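Local coordinates for carboxypeptidase 1 (Deinococcus radiodurans str. R1, PDB 5GIV), which probably removes amino acids one at a time from the C-terminus of peptides with broad specificity, as a zinc-dependent metallocarboxypeptidase of the M32 family, at residues W119-F128 against D400-Y411; L186-P196 against G495-V503. All coordinates share one frame; numbering follows the deposited sequence.

Overall arrangement
The two contacts lie in separate parts of a largely helical M32 fold. Their centres are 33 Å apart, and their nearest atoms are about 16 Å apart. They share no helix. Contact 1 sets the C-terminal end of helix 102-122 against the loop between helices 381-393 and 420-439. Contact 2 pairs the ends of helices 169-193 and 487-501, the latter being the last helix of the chain. Along the sequence their segments alternate: 119-128, 186-196, 400-411, 495-503. Each contact thus joins an early helix to a late element across more than 270 residues. The intervening chain includes the zinc ligands His266, His270 and Glu296. Contact 1 comes nearer the metal, with the Asp407 side chain about 12 Å from zinc.

Contact 1 (W119-F128 against D400-Y411); sequences WTEARPANDF and DVDGALQDVHWY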
loop_
_atom_site.group_PDB
_atom_site.type_symbol
_atom_site.label_atom_id
_atom_site.label_comp_id
_atom_site.label_asym_id
_atom_site.label_seq_id
_atom_site.Cartn_x
_atom_site.Cartn_y
_atom_site.Cartn_z
ATOM N N TRP A 119 -25.180 -0.839 1.817
ATOM C CA TRP A 119 -25.407 0.519 1.332
ATOM C C TRP A 119 -24.746 0.745 -0.026
ATOM O O TRP A 119 -25.307 1.436 -0.891
ATOM C CB TRP A 119 -24.899 1.532 2.361
ATOM C CG TRP A 119 -24.900 2.960 1.887
ATOM C CD1 TRP A 119 -25.963 3.821 1.862
ATOM C CD2 TRP A 119 -23.782 3.689 1.371
ATOM N NE1 TRP A 119 -25.572 5.040 1.366
ATOM C CE2 TRP A 119 -24.237 4.989 1.060
ATOM C CE3 TRP A 119 -22.438 3.372 1.146
ATOM C CZ2 TRP A 119 -23.394 5.972 0.534
ATOM C CZ3 TRP A 119 -21.597 4.352 0.626
ATOM C CH2 TRP A 119 -22.082 5.637 0.324
ATOM N N THR A 120 -23.542 0.202 -0.226
ATOM C CA THR A 120 -22.868 0.378 -1.510
ATOM C C THR A 120 -23.695 -0.169 -2.663
ATOM O O THR A 120 -23.496 0.251 -3.807
ATOM C CB THR A 120 -21.493 -0.288 -1.493
ATOM O OG1 THR A 120 -21.659 -1.695 -1.281
ATOM C CG2 THR A 120 -20.649 0.292 -0.373
ATOM N N GLU A 121 -24.638 -1.066 -2.384
ATOM C CA GLU A 121 -25.553 -1.570 -3.397
ATOM C C GLU A 121 -26.902 -0.869 -3.361
ATOM O O GLU A 121 -27.475 -0.582 -4.421
ATOM C CB GLU A 121 -25.773 -3.077 -3.222
ATOM C CG GLU A 121 -24.504 -3.908 -3.076
ATOM C CD GLU A 121 -24.805 -5.389 -2.852
ATOM O OE1 GLU A 121 -23.854 -6.204 -2.877
ATOM O OE2 GLU A 121 -25.988 -5.731 -2.611
ATOM N N ALA A 122 -27.406 -0.562 -2.159
ATOM C CA ALA A 122 -28.748 -0.007 -2.033
ATOM C C ALA A 122 -28.830 1.430 -2.535
ATOM O O ALA A 122 -29.866 1.831 -3.074
ATOM C CB ALA A 122 -29.211 -0.082 -0.576
ATOM N N ARG A 123 -27.762 2.218 -2.394
ATOM C CA ARG A 123 -27.851 3.606 -2.847
ATOM C C ARG A 123 -28.073 3.692 -4.349
ATOM O O ARG A 123 -29.120 4.210 -4.773
ATOM C CB ARG A 123 -26.615 4.407 -2.418
ATOM C CG ARG A 123 -26.708 5.852 -2.897
ATOM C CD ARG A 123 -25.481 6.709 -2.615
ATOM N NE ARG A 123 -25.760 8.093 -3.002
ATOM C CZ ARG A 123 -24.843 9.041 -3.141
ATOM N NH1 ARG A 123 -23.565 8.767 -2.933
ATOM N NH2 ARG A 123 -25.205 10.268 -3.492
ATOM N N PRO A 124 -27.170 3.191 -5.200
ATOM C CA PRO A 124 -27.415 3.272 -6.647
ATOM C C PRO A 124 -28.742 2.664 -7.066
ATOM O O PRO A 124 -29.294 3.071 -8.093
ATOM C CB PRO A 124 -26.217 2.526 -7.251
ATOM C CG PRO A 124 -25.649 1.716 -6.128
ATOM C CD PRO A 124 -25.905 2.503 -4.889
ATOM N N ALA A 125 -29.286 1.729 -6.294
ATOM C CA ALA A 125 -30.554 1.087 -6.611
ATOM C C ALA A 125 -31.755 1.810 -6.009
ATOM O O ALA A 125 -32.890 1.341 -6.159
ATOM C CB ALA A 125 -30.531 -0.367 -6.134
ATOM N N ASN A 126 -31.547 2.929 -5.324
ATOM C CA ASN A 126 -32.652 3.656 -4.707
ATOM C C ASN A 126 -33.502 2.727 -3.834
ATOM O O ASN A 126 -34.737 2.741 -3.860
ATOM C CB ASN A 126 -33.500 4.356 -5.767
ATOM C CG ASN A 126 -34.518 5.293 -5.161
ATOM O OD1 ASN A 126 -34.220 5.990 -4.189
ATOM N ND2 ASN A 126 -35.719 5.339 -5.740
ATOM N N ASP A 127 -32.815 1.923 -3.030
ATOM C CA ASP A 127 -33.448 0.916 -2.193
ATOM C C ASP A 127 -33.275 1.319 -0.731
ATOM O O ASP A 127 -32.485 0.738 0.019
ATOM C CB ASP A 127 -32.849 -0.474 -2.495
ATOM C CG ASP A 127 -33.646 -1.612 -1.873
ATOM O OD1 ASP A 127 -34.718 -1.354 -1.283
ATOM O OD2 ASP A 127 -33.206 -2.770 -2.002
ATOM N N PHE A 128 -33.990 2.376 -0.340
ATOM C CA PHE A 128 -33.933 2.801 1.052
ATOM C C PHE A 128 -34.642 1.803 1.954
ATOM O O PHE A 128 -34.227 1.593 3.099
ATOM C CB PHE A 128 -34.538 4.193 1.235
ATOM C CG PHE A 128 -34.539 4.653 2.670
ATOM C CD1 PHE A 128 -33.384 5.161 3.248
ATOM C CD2 PHE A 128 -35.686 4.562 3.445
ATOM C CE1 PHE A 128 -33.370 5.575 4.565
ATOM C CE2 PHE A 128 -35.679 4.978 4.770
ATOM C CZ PHE A 128 -34.518 5.484 5.327
ATOM N N ASP A 400 -34.291 8.744 -3.288
ATOM C CA ASP A 400 -33.492 8.628 -2.078
ATOM C C ASP A 400 -32.004 8.492 -2.359
ATOM O O ASP A 400 -31.209 8.617 -1.424
ATOM C CB ASP A 400 -33.958 7.425 -1.249
ATOM C CG ASP A 400 -35.397 7.546 -0.817
ATOM O OD1 ASP A 400 -35.826 8.659 -0.476
ATOM O OD2 ASP A 400 -36.117 6.533 -0.825
ATOM N N VAL A 401 -31.610 8.251 -3.617
ATOM C CA VAL A 401 -30.191 8.106 -3.939
ATOM C C VAL A 401 -29.399 9.280 -3.384
ATOM O O VAL A 401 -28.415 9.104 -2.653
ATOM C CB VAL A 401 -29.992 7.978 -5.459
ATOM C CG1 VAL A 401 -28.506 8.004 -5.795
ATOM C CG2 VAL A 401 -30.646 6.692 -5.982
ATOM N N ASP A 402 -29.813 10.495 -3.737
ATOM C CA ASP A 402 -29.205 11.718 -3.242
ATOM C C ASP A 402 -30.010 12.335 -2.107
ATOM O O ASP A 402 -29.764 13.489 -1.735
ATOM C CB ASP A 402 -29.024 12.705 -4.390
ATOM C CG ASP A 402 -28.018 12.210 -5.431
ATOM O OD1 ASP A 402 -27.137 11.398 -5.078
ATOM O OD2 ASP A 402 -28.119 12.625 -6.604
ATOM N N GLY A 403 -30.994 11.599 -1.579
ATOM C CA GLY A 403 -31.650 11.930 -0.333
ATOM C C GLY A 403 -30.965 11.269 0.845
ATOM O O GLY A 403 -29.756 11.432 1.028
ATOM N N ALA A 404 -31.729 10.512 1.646
ATOM C CA ALA A 404 -31.219 9.912 2.882
ATOM C C ALA A 404 -30.147 8.846 2.655
ATOM O O ALA A 404 -29.472 8.466 3.614
ATOM C CB ALA A 404 -32.369 9.314 3.693
ATOM N N LEU A 405 -29.998 8.323 1.438
ATOM C CA LEU A 405 -28.916 7.393 1.123
ATOM C C LEU A 405 -27.626 8.107 0.729
ATOM O O LEU A 405 -26.612 7.442 0.476
ATOM C CB LEU A 405 -29.336 6.448 -0.011
ATOM C CG LEU A 405 -30.522 5.502 0.215
ATOM C CD1 LEU A 405 -31.005 4.911 -1.102
ATOM C CD2 LEU A 405 -30.125 4.387 1.159
ATOM N N GLN A 406 -27.640 9.443 0.694
ATOM C CA GLN A 406 -26.552 10.205 0.078
ATOM C C GLN A 406 -25.220 9.989 0.790
ATOM O O GLN A 406 -24.205 9.673 0.152
ATOM C CB GLN A 406 -26.903 11.691 0.057
ATOM C CG GLN A 406 -25.719 12.570 -0.237
ATOM C CD GLN A 406 -26.041 14.049 -0.162
ATOM O OE1 GLN A 406 -25.166 14.857 0.132
ATOM N NE2 GLN A 406 -27.287 14.415 -0.452
ATOM N N ASP A 407 -25.193 10.186 2.102
ATOM C CA ASP A 407 -23.946 10.154 2.851
ATOM C C ASP A 407 -23.740 8.799 3.524
ATOM O O ASP A 407 -24.696 8.136 3.940
ATOM C CB ASP A 407 -23.916 11.289 3.881
ATOM C CG ASP A 407 -23.400 12.614 3.280
ATOM O OD1 ASP A 407 -22.391 12.586 2.535
ATOM O OD2 ASP A 407 -24.009 13.679 3.543
ATOM N N VAL A 408 -22.470 8.389 3.610
ATOM C CA VAL A 408 -22.136 7.079 4.160
ATOM C C VAL A 408 -22.195 7.038 5.687
ATOM O O VAL A 408 -22.268 5.944 6.262
ATOM C CB VAL A 408 -20.730 6.630 3.712
ATOM C CG1 VAL A 408 -19.655 7.416 4.418
ATOM C CG2 VAL A 408 -20.538 5.151 3.961
ATOM N N HIS A 409 -22.188 8.192 6.359
ATOM C CA HIS A 409 -21.899 8.214 7.792
ATOM C C HIS A 409 -22.808 7.274 8.583
ATOM O O HIS A 409 -22.326 6.408 9.321
ATOM C CB HIS A 409 -21.988 9.648 8.325
ATOM C CG HIS A 409 -21.055 10.601 7.642
ATOM N ND1 HIS A 409 -21.059 10.797 6.276
ATOM C CD2 HIS A 409 -20.080 11.402 8.134
ATOM C CE1 HIS A 409 -20.138 11.688 5.958
ATOM N NE2 HIS A 409 -19.522 12.063 7.066
ATOM N N TRP A 410 -24.127 7.415 8.435
ATOM C CA TRP A 410 -25.053 6.605 9.226
ATOM C C TRP A 410 -25.072 5.134 8.816
ATOM O O TRP A 410 -25.689 4.320 9.515
ATOM C CB TRP A 410 -26.471 7.168 9.119
ATOM C CG TRP A 410 -26.609 8.577 9.606
ATOM C CD1 TRP A 410 -25.784 9.232 10.481
ATOM C CD2 TRP A 410 -27.631 9.514 9.243
ATOM N NE1 TRP A 410 -26.233 10.515 10.682
ATOM C CE2 TRP A 410 -27.367 10.711 9.935
ATOM C CE3 TRP A 410 -28.748 9.453 8.403
ATOM C CZ2 TRP A 410 -28.174 11.843 9.808
ATOM C CZ3 TRP A 410 -29.549 10.573 8.283
ATOM C CH2 TRP A 410 -29.258 11.750 8.982
ATOM N N TYR A 411 -24.409 4.763 7.722
ATOM C CA TYR A 411 -24.406 3.377 7.281
ATOM C C TYR A 411 -23.097 2.659 7.571
ATOM O O TYR A 411 -23.056 1.425 7.482
ATOM C CB TYR A 411 -24.705 3.303 5.778
ATOM C CG TYR A 411 -25.978 4.016 5.413
ATOM C CD1 TYR A 411 -27.210 3.387 5.543
ATOM C CD2 TYR A 411 -25.953 5.330 4.972
ATOM C CE1 TYR A 411 -28.372 4.041 5.225
ATOM C CE2 TYR A 411 -27.111 5.990 4.659
ATOM C CZ TYR A 411 -28.314 5.346 4.786
ATOM O OH TYR A 411 -29.474 6.007 4.473
HETATM O O HOH W 1 -35.753 4.163 -1.686
#
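Trp119, on helix 102-122, and Arg123, four residues on, reach into the 400-411 loop. The indole NE1 of Trp119 donates to Leu405 O at 2.8 Å, with the acceptor in the ring plane. Its five-membered ring makes an offset stack on Tyr411, with planes at 17°. Val408 CG2 sits over the six-membered ring of Trp119 in a CH-pi contact, 4.0 Å from the centroid. Arg123 is extended, with CG anti to the backbone N (chi1 180°). This carries Arg123 NE to Val401 O at 2.9 Å, from above the carbonyl plane. Arg123 NH2 forms a salt bridge with Asp402 OD1 at 2.7 Å. Asn126 OD1 accepts from Asp400 N at 2.9 Å. Asn126, with positive phi, is the C-prime residue of a Schellman motif; Asp127 caps the next helix, and Phe128 follows. The Phe128 ring has Leu405 CD2 and Tyr411 OH at its edge.

In the next shell, Tyr411 OH donates to Ala404 O at 2.6 Å. Gln406 NE2 bonds Asp402 O, and Asp407 makes salt bridges to Arg349 and Arg364. Side-chain donors of Trp119 and Arg123 thus meet loop carbonyls at Leu405 and Val401, while the salt bridge probably offsets the charge of Arg123.

Contact 2 (L186-P196 against G495-V503); sequences LADAVIAAGAP and GKYGELYGV
Leu186 opens the contact with its CD1 branch, which lies 3.9 Å from Val503 CG2. The two side chains cross at about a right angle. One turn on, Ala189 faces the last residue of the chain. Its CB is 4.0 Å from Val503 CB, and its carbonyl O also lies near Val503 CG1.

Val190 makes the central contact. CG1 stands anti to the backbone N (chi1 170°), which places this methyl over the middle of the Tyr501 ring. It is 3.4 Å from the centroid and only 3° off the ring normal, a centred CH-pi contact. The other branch, Val190 CG2, touches both Tyr497 CB and Val503 CG2, each at 4.1 Å, in directions about a right angle apart.

Ala193 ends the helix and turns its CB toward Tyr501 O and Val503 CG1. Gly194 then leaves the helix with positive phi, and its carbonyl O comes to the edge of the Tyr501 ring, 3.3 Å from CE2. Pro196 CD lies 3.6 Å from Tyr501 OH. That hydroxyl is hydrogen-bonded to the backbone O of Asn341, while Tyr497 OH bonds Glu354. Both rings are therefore tied at their far ends to other parts of the chain.

No hydrogen bond crosses between the segments; the contact is apolar packing near the surface. The axes of segments 186-193 and 495-501 run nearly parallel, at 20°, and approach to 10.3 Å. Pro196 and Leu500 also touch helix 333-339, which joins both segments. Asp188 reaches Arg345 in a salt bridge, and Lys496 pairs with Glu354, linking this pair of helices to the chain around residues 341-354.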
loop_
_atom_site.group_PDB
_atom_site.type_symbol
_atom_site.label_atom_id
_atom_site.label_comp_id
_atom_site.label_asym_id
_atom_site.label_seq_id
_atom_site.Cartn_x
_atom_site.Cartn_y
_atom_site.Cartn_z
ATOM N N LEU A 186 -27.802 36.047 2.957
ATOM C CA LEU A 186 -26.665 36.331 2.089
ATOM C C LEU A 186 -26.633 35.369 0.901
ATOM O O LEU A 186 -26.332 35.770 -0.228
ATOM C CB LEU A 186 -25.365 36.247 2.892
ATOM C CG LEU A 186 -24.063 36.472 2.121
ATOM C CD1 LEU A 186 -24.064 37.866 1.511
ATOM C CD2 LEU A 186 -22.860 36.286 3.019
ATOM N N ALA A 187 -26.948 34.092 1.138
ATOM C CA ALA A 187 -26.982 33.132 0.042
ATOM C C ALA A 187 -28.135 33.435 -0.906
ATOM O O ALA A 187 -27.970 33.400 -2.131
ATOM C CB ALA A 187 -27.082 31.704 0.584
ATOM N N ASP A 188 -29.323 33.709 -0.358
ATOM C CA ASP A 188 -30.453 34.046 -1.213
ATOM C C ASP A 188 -30.145 35.273 -2.054
ATOM O O ASP A 188 -30.491 35.327 -3.240
ATOM C CB ASP A 188 -31.713 34.255 -0.371
ATOM C CG ASP A 188 -32.293 32.943 0.161
ATOM O OD1 ASP A 188 -31.874 31.854 -0.288
ATOM O OD2 ASP A 188 -33.182 32.998 1.030
ATOM N N ALA A 189 -29.485 36.273 -1.463
ATOM C CA ALA A 189 -29.136 37.461 -2.237
ATOM C C ALA A 189 -28.126 37.127 -3.319
ATOM O O ALA A 189 -28.229 37.630 -4.445
ATOM C CB ALA A 189 -28.589 38.561 -1.329
ATOM N N VAL A 190 -27.150 36.270 -3.006
ATOM C CA VAL A 190 -26.173 35.886 -4.020
ATOM C C VAL A 190 -26.852 35.117 -5.144
ATOM O O VAL A 190 -26.616 35.382 -6.328
ATOM C CB VAL A 190 -25.021 35.081 -3.393
ATOM C CG1 VAL A 190 -24.165 34.484 -4.479
ATOM C CG2 VAL A 190 -24.173 35.980 -2.502
ATOM N N ILE A 191 -27.741 34.189 -4.798
ATOM C CA ILE A 191 -28.422 33.411 -5.823
ATOM C C ILE A 191 -29.303 34.301 -6.682
ATOM O O ILE A 191 -29.418 34.088 -7.894
ATOM C CB ILE A 191 -29.232 32.282 -5.165
ATOM C CG1 ILE A 191 -28.276 31.240 -4.561
ATOM C CG2 ILE A 191 -30.232 31.686 -6.157
ATOM C CD1 ILE A 191 -28.945 30.257 -3.630
ATOM N N ALA A 192 -29.912 35.327 -6.084
ATOM C CA ALA A 192 -30.803 36.205 -6.826
ATOM C C ALA A 192 -30.047 37.200 -7.681
ATOM O O ALA A 192 -30.608 37.711 -8.654
ATOM C CB ALA A 192 -31.741 36.953 -5.874
ATOM N N ALA A 193 -28.793 37.490 -7.341
ATOM C CA ALA A 193 -28.010 38.424 -8.143
ATOM C C ALA A 193 -27.569 37.814 -9.475
ATOM O O ALA A 193 -27.496 38.521 -10.483
ATOM C CB ALA A 193 -26.802 38.903 -7.347
ATOM N N GLY A 194 -27.276 36.525 -9.510
ATOM C CA GLY A 194 -26.804 35.946 -10.754
ATOM C C GLY A 194 -25.335 35.548 -10.679
ATOM O O GLY A 194 -24.544 36.115 -9.912
ATOM N N ALA A 195 -24.939 34.518 -11.544
ATOM C CA ALA A 195 -23.635 33.870 -11.420
ATOM C C ALA A 195 -22.607 34.429 -12.399
ATOM O O ALA A 195 -22.948 34.873 -13.498
ATOM C CB ALA A 195 -23.763 32.359 -11.649
ATOM N N PRO A 196 -21.331 34.349 -12.050
ATOM C CA PRO A 196 -20.285 34.728 -13.000
ATOM C C PRO A 196 -20.204 33.703 -14.120
ATOM O O PRO A 196 -20.778 32.617 -14.048
ATOM C CB PRO A 196 -19.018 34.723 -12.148
ATOM C CG PRO A 196 -19.311 33.682 -11.082
ATOM C CD PRO A 196 -20.784 33.815 -10.792
ATOM N N GLY A 495 -18.027 39.888 3.678
ATOM C CA GLY A 495 -17.113 40.729 2.923
ATOM C C GLY A 495 -16.789 40.154 1.557
ATOM O O GLY A 495 -16.791 40.868 0.550
ATOM N N LYS A 496 -16.490 38.854 1.504
ATOM C CA LYS A 496 -16.081 38.252 0.240
ATOM C C LYS A 496 -17.224 38.240 -0.769
ATOM O O LYS A 496 -17.058 38.675 -1.917
ATOM C CB LYS A 496 -15.568 36.833 0.486
ATOM C CG LYS A 496 -15.233 36.070 -0.787
ATOM C CD LYS A 496 -14.798 34.643 -0.459
ATOM C CE LYS A 496 -14.457 33.890 -1.726
ATOM N NZ LYS A 496 -13.993 32.520 -1.443
ATOM N N TYR A 497 -18.395 37.752 -0.357
ATOM C CA TYR A 497 -19.509 37.611 -1.283
ATOM C C TYR A 497 -20.269 38.912 -1.463
ATOM O O TYR A 497 -20.820 39.154 -2.542
ATOM C CB TYR A 497 -20.425 36.484 -0.804
ATOM C CG TYR A 497 -19.759 35.154 -1.053
ATOM C CD1 TYR A 497 -18.929 34.577 -0.098
ATOM C CD2 TYR A 497 -19.900 34.510 -2.281
ATOM C CE1 TYR A 497 -18.291 33.380 -0.349
ATOM C CE2 TYR A 497 -19.261 33.321 -2.542
ATOM C CZ TYR A 497 -18.466 32.756 -1.579
ATOM O OH TYR A 497 -17.832 31.572 -1.857
ATOM N N GLY A 498 -20.273 39.777 -0.449
ATOM C CA GLY A 498 -20.782 41.119 -0.661
ATOM C C GLY A 498 -20.070 41.823 -1.797
ATOM O O GLY A 498 -20.704 42.483 -2.622
ATOM N N GLU A 499 -18.750 41.653 -1.887
ATOM C CA GLU A 499 -17.980 42.323 -2.929
ATOM C C GLU A 499 -18.041 41.587 -4.264
ATOM O O GLU A 499 -17.968 42.229 -5.319
ATOM C CB GLU A 499 -16.527 42.486 -2.480
ATOM C CG GLU A 499 -15.738 43.505 -3.293
ATOM C CD GLU A 499 -15.040 42.890 -4.497
ATOM O OE1 GLU A 499 -14.434 41.804 -4.337
ATOM O OE2 GLU A 499 -15.095 43.484 -5.601
ATOM N N LEU A 500 -18.171 40.253 -4.244
ATOM C CA LEU A 500 -18.248 39.494 -5.490
ATOM C C LEU A 500 -19.551 39.766 -6.225
ATOM O O LEU A 500 -19.552 39.938 -7.449
ATOM C CB LEU A 500 -18.109 37.995 -5.215
ATOM C CG LEU A 500 -16.709 37.385 -5.298
ATOM C CD1 LEU A 500 -16.680 36.004 -4.673
ATOM C CD2 LEU A 500 -16.244 37.322 -6.743
ATOM N N TYR A 501 -20.666 39.843 -5.495
ATOM C CA TYR A 501 -21.987 39.909 -6.105
ATOM C C TYR A 501 -22.683 41.251 -5.922
ATOM O O TYR A 501 -23.849 41.384 -6.321
ATOM C CB TYR A 501 -22.875 38.785 -5.548
ATOM C CG TYR A 501 -22.360 37.429 -5.947
ATOM C CD1 TYR A 501 -21.316 36.824 -5.259
ATOM C CD2 TYR A 501 -22.868 36.786 -7.066
ATOM C CE1 TYR A 501 -20.829 35.589 -5.657
ATOM C CE2 TYR A 501 -22.391 35.565 -7.471
ATOM C CZ TYR A 501 -21.374 34.968 -6.769
ATOM O OH TYR A 501 -20.905 33.748 -7.196
ATOM N N GLY A 502 -22.019 42.238 -5.321
ATOM C CA GLY A 502 -22.678 43.507 -5.070
ATOM C C GLY A 502 -23.904 43.369 -4.198
ATOM O O GLY A 502 -24.951 43.946 -4.513
ATOM N N VAL A 503 -23.814 42.595 -3.126
ATOM C CA VAL A 503 -24.952 42.414 -2.235
ATOM C C VAL A 503 -24.587 42.811 -0.816
ATOM O O VAL A 503 -25.441 42.775 0.072
ATOM C CB VAL A 503 -25.479 40.961 -2.273
ATOM C CG1 VAL A 503 -25.879 40.580 -3.681
ATOM C CG2 VAL A 503 -24.432 39.997 -1.748
ATOM O OXT VAL A 503 -23.443 43.175 -0.526
#